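Side-chain contacts in hydrogenase maturation factor (Thermoanaerobacter tengcongensis, PDB 3VTH), which probably transfers the carbamoyl group of carbamoyl phosphate to HypE, using ATP, as a step in the maturation of [NiFe]-hydrogenases: residues 219-223 / 224-228; 271-274 / 275-279; 381-384 / 385-389; 434-437 / 438-442; 735-738 / 739-743. All blocks are in the same frame, centred on the assembly; numbering follows the deposited sequence.

Contact 1. Residues 219-223 / 224-228; sequences AIKGI and GGFHL
Ile220 and His227 face each other as a hydrogen-bonded antiparallel pair. Ile220 N donates to His227 O over 2.8 Å, and His227 N returns the bond to Ile220 O over 3.0 Å. A third backbone bond, Gly222 N to Gly225 O at 2.8 Å, closes the turn. Gly225 has a phi of 156°, at which a CB would run into the carbonyl oxygen of Gly224.

One water ties the same pair together. It donates to Ile220 O at 2.7 Å, giving that oxygen a second bond. It also lies in the plane of the His227 imidazole, hydrogen-bonded to His227 ND1 at 2.9 Å, and links the ring to the strand opposite.

These residues form a beta hairpin of strands 218-221 and 226-229, which are neighbours in the large mixed sheet of the YrdC-like domain. The side chain of His227 touches Met327 and comes near Ser329, a magnesium ligand.

On the sheet face shared by Ala219, Lys221, Phe226 and Leu228, the main interaction is CH-pi. Lys221 CB sits over the Phe226 ring, 3.8 Å from its centroid and 24° off the normal, shifted toward the CE1-CZ side of the rim. Lys221 CG is anti to the backbone N (chi1 -173°) and the chain beyond is extended. CG and CD therefore pass along the ring rim, and NZ goes on to bond with the carbonyl oxygens of Asn358 and Arg360.

Apolar packing completes this face. Ala219 CB meets Leu228 CD2 at 4.0 Å and Phe226 CD1 at 4.4 Å, and Ala344 of helix 341-347 also touches Phe226.

Contact 2. Residues 271-274 / 275-279; sequences EEER and LLLSQ
Leu275, Leu276 and Leu277 donate their backbone N-H groups to Glu271 O, Glu272 O and Glu273 O, and these i to i+4 bonds carry the helix to its last turn. A fourth bond, Ser278 N to Arg274 O at 3.0 Å, is weak. Ser278 is the first residue to leave helical angles, and its CB stays close to the same carbonyl, 3.6 Å from Arg274 O.

Glu273 and Leu277 lie side by side, one turn apart, pointing the same way. Leu277 CD1 rests on the aliphatic part of the glutamate, 3.6 Å from Glu273 CG. The CG of Glu273 is anti to its N (chi1 180°) and the chain is extended, so the carboxylate reaches on past the methyl group. Both side chains touch Val259 of helix 259-265.

Arg274 behaves differently. Its chain bends at chi3 (105°), which brings the guanidinium back beside Leu275. Arg274 NH2 comes obliquely to 3.7 Å from Leu275 CD2. Glu271 CA lies at the edge of the guanidinium, in its plane. Leu275 CG in turn leans on the backbone, 3.5 Å from Glu271 O. Leu276 does the same one residue on, with its CG 3.6 Å from Glu272 O.

Leu275 and Leu276 are buried against Val284 of strand 283-287, and Phe373 of strand 370-374 touches Glu272, Arg274 and Leu275.

The arrangement is that of a helix packed on a sheet. Helix 270-277 lies on the mixed sheet of the YrdC-like domain through Leu275, Leu276 and Glu272, while Arg274 and Leu277 are exposed.

Contact 3. Residues 381-384 / 385-389; sequences IRRA and RGYAP. With APC (diphosphomethylphosphonic acid adenosyl ester), chain F.
Arg382 belongs to the APC pocket of the YrdC-like domain, and the chain turns just after it. Ala384 O holds this turn by taking two bonds. Tyr387 N donates to Ala384 O over 3.0 Å. The second donor to Ala384 O is Ala388 N, at 2.9 Å. Arg385 and Gly386 occupy the corners of a type II beta turn, with Gly386 at a positive phi of 87°.

Arg382 makes the ligand contact. Its NH1 donates to APC O1B at 3.1 Å and its NH2 to APC O2B at 3.0 Å. The phosphorus PB lies in the guanidinium plane, and the edge of the guanidinium, through NH1 and NH2, meets the beta phosphate in a two-pronged fashion. The ribose O3' and C4' lie over one face of the guanidinium. A bend at chi3 (-80°) turns the group toward the phosphate. With an alanine here, O1B and O2B would probably lose these two donors, and the beta phosphate a nearby positive charge. Lys245 and Lys250 also bond to APC.

Ile381 and Arg382 both face Val370 in a classic beta bulge opposite strand 370-374. Next along the chain, Arg383 packs on Tyr387, the last residue of the beta turn. Arg383 CG meets Tyr387 CB at 3.7 Å. That CB also sits over the centre of the guanidinium, 4.0 Å from Arg383 CZ. The guanidinium and phenol planes stand 72° apart. Arg383 NH1 bonds to Lys729 O of the Kae1-like part and NH2 to Gln390 O. Arg385 forms a salt bridge with Asp368.

Contact 4. Residues 434-437 / 438-442; sequences KAFN and YYIEQ
Phe436 packs on Ile440 and Tyr439 along one side of helix 433-449, in the Kae1-like domain.

Backbone bonds hold the turns in the usual i to i+4 pattern. Tyr439 N to Ala435 O is 2.9 Å and nearly straight, at 173°. Ile440 N to Phe436 O is also 2.9 Å.

The CH-pi contact comes from Ile440. Its CG1 stands over one face of the Phe436 ring, 4.0 Å from the centroid and shifted toward the rim at CE1. Phe436 CG is anti to the backbone N (chi1 -171°), which carries the ring forward along the helix to the isoleucine. Tyr439 adds an aromatic neighbour rather than a true stack. Its ring is near parallel to that of Phe436 but slid aside, with centroids 5.9 Å apart. Helix 466-473 covers this group through Leu466, Ser467 and Tyr470.

The polar ends reach elsewhere. Tyr438 OH bonds to His425 NE2 and Tyr439 OH to Val405 O. Glu441 OE2 lies at the edge of the Tyr438 ring, in its plane, and takes a weak bond from Gln442 NE2 at 3.2 Å.

Ile440 CG1 also lies 3.3 Å from Phe436 O.

Contact 5. Residues 735-738 / 739-743; sequences GGIS and LGQAV
The carboxamide of Gln741 has the methyl group CG2 of Ile737 over one face. That methyl is 3.7 Å from Gln741 CD and 3.6 Å from Gln741 NE2, so it rests over the CD-NE2 bond. Ser738 CA lies on the same side, 3.5 Å from Gln741 OE1. At its oxygen end the amide takes a bond from Gly406 N.

The torsions explain the position. Gln741 CG lies beside the backbone N (chi1 -65°), and the chain beyond it is extended, which runs the amide back along the helix over the previous turn. Were this glutamine an alanine, Gly406 N would probably lose this acceptor and a gap would open beside Ile737 CG2.

Ser738 points another way. Its OG sits between the backbone N and the carbonyl carbon (chi1 68°) and is hydrogen-bonded to Thr412 OG1, while the side chain also touches Cys414 and Ile423 of the adjoining strands.

Backbone bonds run along the helix. Gln741 N to Ile737 O is 3.0 Å and almost straight, at 171°. Ala742 N to Ser738 O is also 3.0 Å, and Ala742 CB packs 3.4 Å from Ser738 O. Leu739 N to Gly736 O is weak.

Ile737 touches His483 and His487 of helix 483-494, which bind the iron together with Asp507 and Asp734. The contact lies toward the N-terminal end of helix 737-749, next to the iron site of the Kae1-like domain, with Ile737 packed on two of its histidine ligands.

Each contact is local, and they follow one another along the chain, with none nesting or crossing. Contact 1 closes the tight turn of a hairpin. Contact 2 is the end of a helix on the same sheet of the YrdC-like domain. Contact 3 turns the chain after that domain's last strand and leads it toward the Kae1-like part. It touches contact 1 through Ile223 CG2 and Arg385 CD, 4.1 Å apart, and nears contact 2 to about 4 Å between nearest atoms. Contacts 4 and 5 are helix turns in the Kae1-like part, with centres 19 Å apart; contact 5 packs on strands 414-417 and 420-423. Contact 3 reaches APC, whereas contact 5 lies by the iron.

Contact 1. Residues 219-223 / 224-228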
# COMPACT_ATOMS: atom_id res chain seq x y z
N ALA A 219 16.10 -16.17 7.57
CA ALA A 219 15.18 -15.96 6.45
C ALA A 219 13.96 -16.82 6.70
O ALA A 219 14.06 -18.05 6.81
CB ALA A 219 15.85 -16.31 5.11
N ILE A 220 12.80 -16.17 6.81
CA ILE A 220 11.58 -16.83 7.22
C ILE A 220 10.59 -16.80 6.07
O ILE A 220 10.26 -15.73 5.58
CB ILE A 220 10.95 -16.12 8.46
CG1 ILE A 220 11.91 -16.18 9.66
CG2 ILE A 220 9.61 -16.72 8.82
CD1 ILE A 220 11.46 -15.34 10.86
N LYS A 221 10.12 -17.97 5.65
CA LYS A 221 9.07 -18.01 4.63
C LYS A 221 7.74 -17.66 5.29
O LYS A 221 7.28 -18.36 6.19
CB LYS A 221 8.99 -19.37 3.93
CG LYS A 221 8.01 -19.38 2.74
CD LYS A 221 8.06 -20.71 2.00
CE LYS A 221 6.90 -20.83 1.00
NZ LYS A 221 7.01 -22.12 0.24
N GLY A 222 7.13 -16.56 4.84
CA GLY A 222 5.89 -16.10 5.42
C GLY A 222 4.81 -16.22 4.37
O GLY A 222 4.94 -17.01 3.43
N ILE A 223 3.79 -15.38 4.49
CA ILE A 223 2.59 -15.49 3.67
C ILE A 223 2.90 -15.02 2.25
O ILE A 223 2.61 -15.72 1.26
CB ILE A 223 1.45 -14.63 4.31
CG1 ILE A 223 1.03 -15.20 5.67
CG2 ILE A 223 0.25 -14.50 3.39
CD1 ILE A 223 0.55 -16.67 5.61
N GLY A 224 3.51 -13.84 2.15
CA GLY A 224 3.72 -13.17 0.87
C GLY A 224 5.11 -13.35 0.27
O GLY A 224 5.38 -12.90 -0.84
N GLY A 225 5.99 -13.99 1.03
CA GLY A 225 7.34 -14.24 0.56
C GLY A 225 8.25 -14.41 1.75
O GLY A 225 7.78 -14.62 2.87
N PHE A 226 9.55 -14.29 1.51
CA PHE A 226 10.54 -14.44 2.57
C PHE A 226 10.83 -13.09 3.21
O PHE A 226 10.83 -12.07 2.51
CB PHE A 226 11.83 -15.05 2.01
CG PHE A 226 11.77 -16.54 1.84
CD1 PHE A 226 12.33 -17.39 2.79
CD2 PHE A 226 11.08 -17.10 0.76
CE1 PHE A 226 12.24 -18.76 2.66
CE2 PHE A 226 11.00 -18.48 0.61
CZ PHE A 226 11.59 -19.31 1.56
N HIS A 227 11.10 -13.09 4.52
CA HIS A 227 11.59 -11.92 5.23
C HIS A 227 12.84 -12.27 6.03
O HIS A 227 13.04 -13.42 6.42
CB HIS A 227 10.50 -11.32 6.14
CG HIS A 227 9.36 -10.74 5.36
ND1 HIS A 227 8.30 -11.52 4.93
CD2 HIS A 227 9.15 -9.51 4.85
CE1 HIS A 227 7.48 -10.78 4.21
NE2 HIS A 227 7.97 -9.55 4.15
N LEU A 228 13.68 -11.27 6.25
CA LEU A 228 14.91 -11.45 7.01
C LEU A 228 14.67 -10.81 8.34
O LEU A 228 14.16 -9.68 8.41
CB LEU A 228 16.09 -10.78 6.32
CG LEU A 228 16.47 -11.36 4.96
CD1 LEU A 228 17.14 -10.30 4.06
CD2 LEU A 228 17.35 -12.60 5.14
O HOH W 1 8.31 -14.02 6.39

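Contact 2. Residues 271-274 / 275-279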
# COMPACT_ATOMS: atom_id res chain seq x y z
N GLU A 271 -7.11 4.88 17.15
CA GLU A 271 -7.22 4.63 15.70
C GLU A 271 -5.99 3.87 15.19
O GLU A 271 -6.11 2.99 14.35
CB GLU A 271 -7.41 5.95 14.94
CG GLU A 271 -8.65 6.80 15.38
CD GLU A 271 -8.38 7.74 16.57
OE1 GLU A 271 -7.51 7.46 17.43
OE2 GLU A 271 -9.06 8.79 16.66
N GLU A 272 -4.81 4.18 15.71
CA GLU A 272 -3.60 3.42 15.38
C GLU A 272 -3.65 1.99 15.92
O GLU A 272 -3.22 1.04 15.26
CB GLU A 272 -2.35 4.14 15.88
CG GLU A 272 -1.96 5.35 15.02
CD GLU A 272 -1.00 6.31 15.74
OE1 GLU A 272 -1.00 6.34 16.99
OE2 GLU A 272 -0.24 7.05 15.07
N GLU A 273 -4.18 1.84 17.14
CA GLU A 273 -4.36 0.51 17.70
C GLU A 273 -5.28 -0.35 16.82
O GLU A 273 -5.03 -1.53 16.63
CB GLU A 273 -4.91 0.61 19.12
CG GLU A 273 -5.13 -0.72 19.78
CD GLU A 273 -5.29 -0.61 21.31
OE1 GLU A 273 -5.06 0.47 21.88
OE2 GLU A 273 -5.63 -1.63 21.93
N ARG A 274 -6.34 0.26 16.30
CA ARG A 274 -7.26 -0.42 15.39
C ARG A 274 -6.55 -0.92 14.13
O ARG A 274 -6.80 -2.04 13.67
CB ARG A 274 -8.43 0.50 15.04
CG ARG A 274 -9.53 -0.12 14.21
CD ARG A 274 -10.50 0.98 13.73
NE ARG A 274 -10.34 1.33 12.31
CZ ARG A 274 -9.49 2.24 11.81
NH1 ARG A 274 -8.66 2.96 12.58
NH2 ARG A 274 -9.48 2.43 10.49
N LEU A 275 -5.67 -0.08 13.56
CA LEU A 275 -4.91 -0.47 12.36
C LEU A 275 -3.95 -1.63 12.64
O LEU A 275 -3.83 -2.55 11.82
CB LEU A 275 -4.16 0.73 11.77
CG LEU A 275 -5.01 1.89 11.22
CD1 LEU A 275 -4.10 3.00 10.67
CD2 LEU A 275 -5.96 1.40 10.12
N LEU A 276 -3.26 -1.57 13.78
CA LEU A 276 -2.32 -2.63 14.20
C LEU A 276 -2.99 -3.98 14.38
O LEU A 276 -2.47 -5.01 13.93
CB LEU A 276 -1.65 -2.25 15.52
CG LEU A 276 -0.48 -1.26 15.46
CD1 LEU A 276 -0.19 -0.69 16.86
CD2 LEU A 276 0.73 -1.95 14.87
N LEU A 277 -4.15 -3.96 15.04
CA LEU A 277 -4.89 -5.17 15.39
C LEU A 277 -5.74 -5.74 14.26
O LEU A 277 -6.15 -6.89 14.33
CB LEU A 277 -5.78 -4.91 16.62
CG LEU A 277 -5.06 -4.77 17.98
CD1 LEU A 277 -6.01 -4.16 19.00
CD2 LEU A 277 -4.51 -6.11 18.51
N SER A 278 -6.01 -4.94 13.22
CA SER A 278 -6.78 -5.43 12.07
C SER A 278 -6.22 -6.76 11.57
O SER A 278 -5.01 -6.95 11.57
CB SER A 278 -6.70 -4.43 10.92
OG SER A 278 -7.41 -4.90 9.77
N GLN A 279 -7.08 -7.67 11.11
CA GLN A 279 -6.58 -8.87 10.43
C GLN A 279 -5.77 -8.53 9.17
O GLN A 279 -5.01 -9.36 8.68
CB GLN A 279 -7.71 -9.83 10.07
CG GLN A 279 -8.18 -10.73 11.21
CD GLN A 279 -9.26 -11.67 10.73
OE1 GLN A 279 -10.41 -11.27 10.62
NE2 GLN A 279 -8.88 -12.90 10.41

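Contact 3. Residues 381-384 / 385-389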
# COMPACT_ATOMS: atom_id res chain seq x y z
N ILE A 381 0.67 4.02 2.90
CA ILE A 381 1.94 4.39 2.25
C ILE A 381 2.29 3.33 1.21
O ILE A 381 2.72 3.66 0.11
CB ILE A 381 3.11 4.53 3.29
CG1 ILE A 381 2.91 5.75 4.19
CG2 ILE A 381 4.49 4.62 2.60
CD1 ILE A 381 2.28 5.46 5.54
N ARG A 382 2.10 2.06 1.57
CA ARG A 382 2.40 0.96 0.68
C ARG A 382 1.22 -0.00 0.78
O ARG A 382 0.98 -0.60 1.82
CB ARG A 382 3.73 0.28 1.07
CG ARG A 382 4.15 -0.87 0.11
CD ARG A 382 5.48 -1.52 0.58
NE ARG A 382 6.63 -0.70 0.19
CZ ARG A 382 7.90 -1.07 0.33
NH1 ARG A 382 8.20 -2.23 0.90
NH2 ARG A 382 8.88 -0.26 -0.09
N ARG A 383 0.47 -0.12 -0.29
CA ARG A 383 -0.74 -0.92 -0.27
C ARG A 383 -0.40 -2.30 -0.82
O ARG A 383 -0.18 -2.47 -2.02
CB ARG A 383 -1.86 -0.23 -1.05
CG ARG A 383 -3.19 -1.01 -1.04
CD ARG A 383 -4.19 -0.40 -2.04
NE ARG A 383 -5.37 -1.28 -2.21
CZ ARG A 383 -6.44 -1.24 -1.42
NH1 ARG A 383 -6.50 -0.37 -0.41
NH2 ARG A 383 -7.47 -2.06 -1.63
N ALA A 384 -0.36 -3.28 0.07
CA ALA A 384 0.10 -4.62 -0.31
C ALA A 384 -0.61 -5.66 0.53
O ALA A 384 -1.84 -5.68 0.56
CB ALA A 384 1.65 -4.72 -0.22
N ARG A 385 0.13 -6.54 1.22
CA ARG A 385 -0.51 -7.66 1.93
C ARG A 385 -1.66 -7.21 2.85
O ARG A 385 -1.50 -6.24 3.62
CB ARG A 385 0.49 -8.50 2.74
CG ARG A 385 -0.18 -9.70 3.48
CD ARG A 385 0.79 -10.53 4.32
NE ARG A 385 1.68 -9.73 5.15
CZ ARG A 385 1.35 -9.11 6.28
NH1 ARG A 385 0.11 -9.18 6.79
NH2 ARG A 385 2.28 -8.42 6.93
N GLY A 386 -2.79 -7.91 2.79
CA GLY A 386 -3.93 -7.57 3.66
C GLY A 386 -4.86 -6.51 3.10
O GLY A 386 -6.00 -6.40 3.56
N TYR A 387 -4.40 -5.76 2.09
CA TYR A 387 -5.22 -4.76 1.39
C TYR A 387 -5.44 -5.14 -0.08
O TYR A 387 -6.56 -5.37 -0.51
CB TYR A 387 -4.58 -3.36 1.47
CG TYR A 387 -4.57 -2.77 2.86
CD1 TYR A 387 -5.43 -1.70 3.20
CD2 TYR A 387 -3.73 -3.29 3.86
CE1 TYR A 387 -5.42 -1.16 4.48
CE2 TYR A 387 -3.72 -2.76 5.14
CZ TYR A 387 -4.56 -1.69 5.45
OH TYR A 387 -4.51 -1.15 6.73
N ALA A 388 -4.36 -5.19 -0.85
CA ALA A 388 -4.41 -5.74 -2.19
C ALA A 388 -4.67 -7.24 -2.10
O ALA A 388 -4.15 -7.91 -1.20
CB ALA A 388 -3.10 -5.47 -2.93
N PRO A 389 -5.42 -7.79 -3.06
CA PRO A 389 -5.90 -7.14 -4.27
C PRO A 389 -7.36 -6.64 -4.19
O PRO A 389 -8.06 -6.63 -5.22
CB PRO A 389 -5.82 -8.26 -5.29
CG PRO A 389 -6.26 -9.49 -4.47
CD PRO A 389 -5.72 -9.24 -3.06
PG APC F . 14.51 -3.23 -0.49
O1G APC F . 13.85 -4.48 0.03
O2G APC F . 15.67 -2.79 0.36
O3G APC F . 14.85 -3.26 -1.96
PB APC F . 12.24 -1.83 0.60
O1B APC F . 11.20 -2.81 0.16
O2B APC F . 11.82 -0.37 0.51
O3B APC F . 13.48 -1.98 -0.41
PA APC F . 11.81 -3.23 3.38
O1A APC F . 12.50 -3.26 4.72
O2A APC F . 11.48 -4.56 2.80
C3A APC F . 12.86 -2.22 2.26
O5' APC F . 10.40 -2.45 3.47
C5' APC F . 9.95 -1.74 4.62
C4' APC F . 9.34 -0.42 4.16
O4' APC F . 8.79 0.21 5.33
C3' APC F . 10.42 0.51 3.60
O3' APC F . 9.96 1.22 2.43
C2' APC F . 10.63 1.52 4.71
O2' APC F . 11.16 2.77 4.24
C1' APC F . 9.26 1.55 5.38
N9 APC F . 9.48 1.99 6.76
C8 APC F . 9.99 1.26 7.79
N7 APC F . 10.09 2.04 8.89
C5 APC F . 9.65 3.28 8.56
C6 APC F . 9.49 4.58 9.24
N6 APC F . 9.82 4.73 10.54
N1 APC F . 9.00 5.61 8.52
C2 APC F . 8.64 5.49 7.23
N3 APC F . 8.76 4.35 6.53
C4 APC F . 9.25 3.23 7.15

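Contact 4. Residues 434-437 / 438-442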
# COMPACT_ATOMS: atom_id res chain seq x y z
N LYS A 434 15.00 -6.99 -13.26
CA LYS A 434 14.35 -7.97 -12.38
C LYS A 434 13.02 -7.43 -11.88
O LYS A 434 12.05 -8.16 -11.82
CB LYS A 434 15.26 -8.31 -11.20
CG LYS A 434 16.27 -9.38 -11.51
CD LYS A 434 17.37 -9.34 -10.48
CE LYS A 434 18.64 -8.73 -11.05
NZ LYS A 434 19.38 -9.77 -11.83
N ALA A 435 12.99 -6.15 -11.55
CA ALA A 435 11.76 -5.48 -11.15
C ALA A 435 10.78 -5.46 -12.33
O ALA A 435 9.59 -5.74 -12.16
CB ALA A 435 12.05 -4.08 -10.68
N PHE A 436 11.29 -5.16 -13.51
CA PHE A 436 10.47 -5.11 -14.71
C PHE A 436 9.88 -6.47 -15.08
O PHE A 436 8.70 -6.55 -15.41
CB PHE A 436 11.25 -4.53 -15.90
CG PHE A 436 10.38 -4.24 -17.10
CD1 PHE A 436 10.47 -5.05 -18.23
CD2 PHE A 436 9.48 -3.18 -17.09
CE1 PHE A 436 9.66 -4.79 -19.36
CE2 PHE A 436 8.67 -2.92 -18.20
CZ PHE A 436 8.77 -3.71 -19.33
N ASN A 437 10.70 -7.52 -15.02
CA ASN A 437 10.21 -8.88 -15.31
C ASN A 437 9.06 -9.28 -14.40
O ASN A 437 8.07 -9.87 -14.84
CB ASN A 437 11.33 -9.92 -15.21
CG ASN A 437 12.34 -9.81 -16.32
OD1 ASN A 437 13.43 -10.40 -16.24
ND2 ASN A 437 12.01 -9.07 -17.38
N TYR A 438 9.20 -8.94 -13.12
CA TYR A 438 8.20 -9.18 -12.10
C TYR A 438 6.91 -8.36 -12.33
O TYR A 438 5.80 -8.91 -12.27
CB TYR A 438 8.81 -8.87 -10.74
CG TYR A 438 7.86 -8.85 -9.57
CD1 TYR A 438 7.88 -7.78 -8.67
CD2 TYR A 438 6.97 -9.91 -9.32
CE1 TYR A 438 7.03 -7.75 -7.57
CE2 TYR A 438 6.09 -9.87 -8.21
CZ TYR A 438 6.14 -8.80 -7.34
OH TYR A 438 5.32 -8.73 -6.23
N TYR A 439 7.08 -7.08 -12.61
CA TYR A 439 5.97 -6.24 -13.07
C TYR A 439 5.21 -6.89 -14.23
O TYR A 439 4.00 -7.03 -14.16
CB TYR A 439 6.55 -4.90 -13.50
CG TYR A 439 5.64 -3.90 -14.16
CD1 TYR A 439 5.69 -3.72 -15.53
CD2 TYR A 439 4.81 -3.08 -13.40
CE1 TYR A 439 4.90 -2.74 -16.15
CE2 TYR A 439 4.01 -2.10 -14.01
CZ TYR A 439 4.06 -1.95 -15.41
OH TYR A 439 3.30 -0.99 -16.06
N ILE A 440 5.93 -7.30 -15.27
CA ILE A 440 5.32 -7.89 -16.47
C ILE A 440 4.50 -9.13 -16.15
O ILE A 440 3.39 -9.27 -16.65
CB ILE A 440 6.38 -8.24 -17.56
CG1 ILE A 440 6.92 -6.96 -18.19
CG2 ILE A 440 5.78 -9.14 -18.65
CD1 ILE A 440 5.87 -5.91 -18.42
N GLU A 441 5.05 -10.00 -15.31
CA GLU A 441 4.40 -11.24 -14.90
C GLU A 441 3.16 -10.99 -14.04
O GLU A 441 2.18 -11.73 -14.11
CB GLU A 441 5.38 -12.17 -14.16
CG GLU A 441 5.39 -12.02 -12.60
CD GLU A 441 5.83 -13.29 -11.86
OE1 GLU A 441 6.02 -14.34 -12.51
OE2 GLU A 441 5.98 -13.23 -10.61
N GLN A 442 3.21 -9.96 -13.19
CA GLN A 442 2.05 -9.61 -12.38
C GLN A 442 0.92 -9.07 -13.24
O GLN A 442 -0.25 -9.38 -12.99
CB GLN A 442 2.43 -8.65 -11.25
CG GLN A 442 3.24 -9.33 -10.14
CD GLN A 442 2.60 -10.62 -9.65
OE1 GLN A 442 1.58 -10.60 -8.96
NE2 GLN A 442 3.19 -11.76 -10.00

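Contact 5. Residues 735-738 / 739-743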
# COMPACT_ATOMS: atom_id res chain seq x y z
N GLY A 735 2.72 5.19 -5.68
CA GLY A 735 1.90 3.96 -5.55
C GLY A 735 0.45 4.18 -5.93
O GLY A 735 -0.23 3.25 -6.33
N GLY A 736 -0.03 5.42 -5.82
CA GLY A 736 -1.43 5.72 -6.16
C GLY A 736 -1.67 6.19 -7.60
O GLY A 736 -2.80 6.26 -8.04
N ILE A 737 -0.60 6.47 -8.35
CA ILE A 737 -0.69 7.07 -9.69
C ILE A 737 -1.58 6.26 -10.67
O ILE A 737 -2.37 6.83 -11.39
CB ILE A 737 0.73 7.27 -10.28
CG1 ILE A 737 1.42 8.49 -9.63
CG2 ILE A 737 0.75 7.33 -11.78
CD1 ILE A 737 0.88 9.87 -10.07
N SER A 738 -1.44 4.93 -10.66
CA SER A 738 -2.20 4.08 -11.58
C SER A 738 -3.72 4.21 -11.43
O SER A 738 -4.45 4.12 -12.42
CB SER A 738 -1.76 2.63 -11.45
OG SER A 738 -2.14 2.12 -10.18
N LEU A 739 -4.22 4.43 -10.22
CA LEU A 739 -5.65 4.64 -10.02
C LEU A 739 -6.14 5.95 -10.68
O LEU A 739 -7.20 5.97 -11.34
CB LEU A 739 -6.03 4.60 -8.54
CG LEU A 739 -7.50 4.87 -8.22
CD1 LEU A 739 -8.46 3.76 -8.83
CD2 LEU A 739 -7.72 5.02 -6.74
N GLY A 740 -5.35 7.01 -10.52
CA GLY A 740 -5.64 8.29 -11.17
C GLY A 740 -5.61 8.19 -12.69
O GLY A 740 -6.52 8.69 -13.36
N GLN A 741 -4.57 7.54 -13.24
CA GLN A 741 -4.48 7.31 -14.68
C GLN A 741 -5.71 6.57 -15.18
O GLN A 741 -6.24 6.89 -16.24
CB GLN A 741 -3.26 6.48 -15.07
CG GLN A 741 -1.90 7.12 -14.80
CD GLN A 741 -0.75 6.13 -14.97
OE1 GLN A 741 -0.93 4.91 -14.78
NE2 GLN A 741 0.44 6.65 -15.31
N ALA A 742 -6.14 5.56 -14.42
CA ALA A 742 -7.29 4.73 -14.80
C ALA A 742 -8.58 5.52 -14.88
O ALA A 742 -9.29 5.41 -15.87
CB ALA A 742 -7.45 3.54 -13.82
N VAL A 743 -8.88 6.34 -13.88
CA VAL A 743 -10.15 7.07 -13.90
C VAL A 743 -10.12 8.25 -14.87
O VAL A 743 -11.15 8.64 -15.40
CB VAL A 743 -10.67 7.50 -12.50
CG1 VAL A 743 -10.96 6.25 -11.66
CG2 VAL A 743 -9.68 8.45 -11.80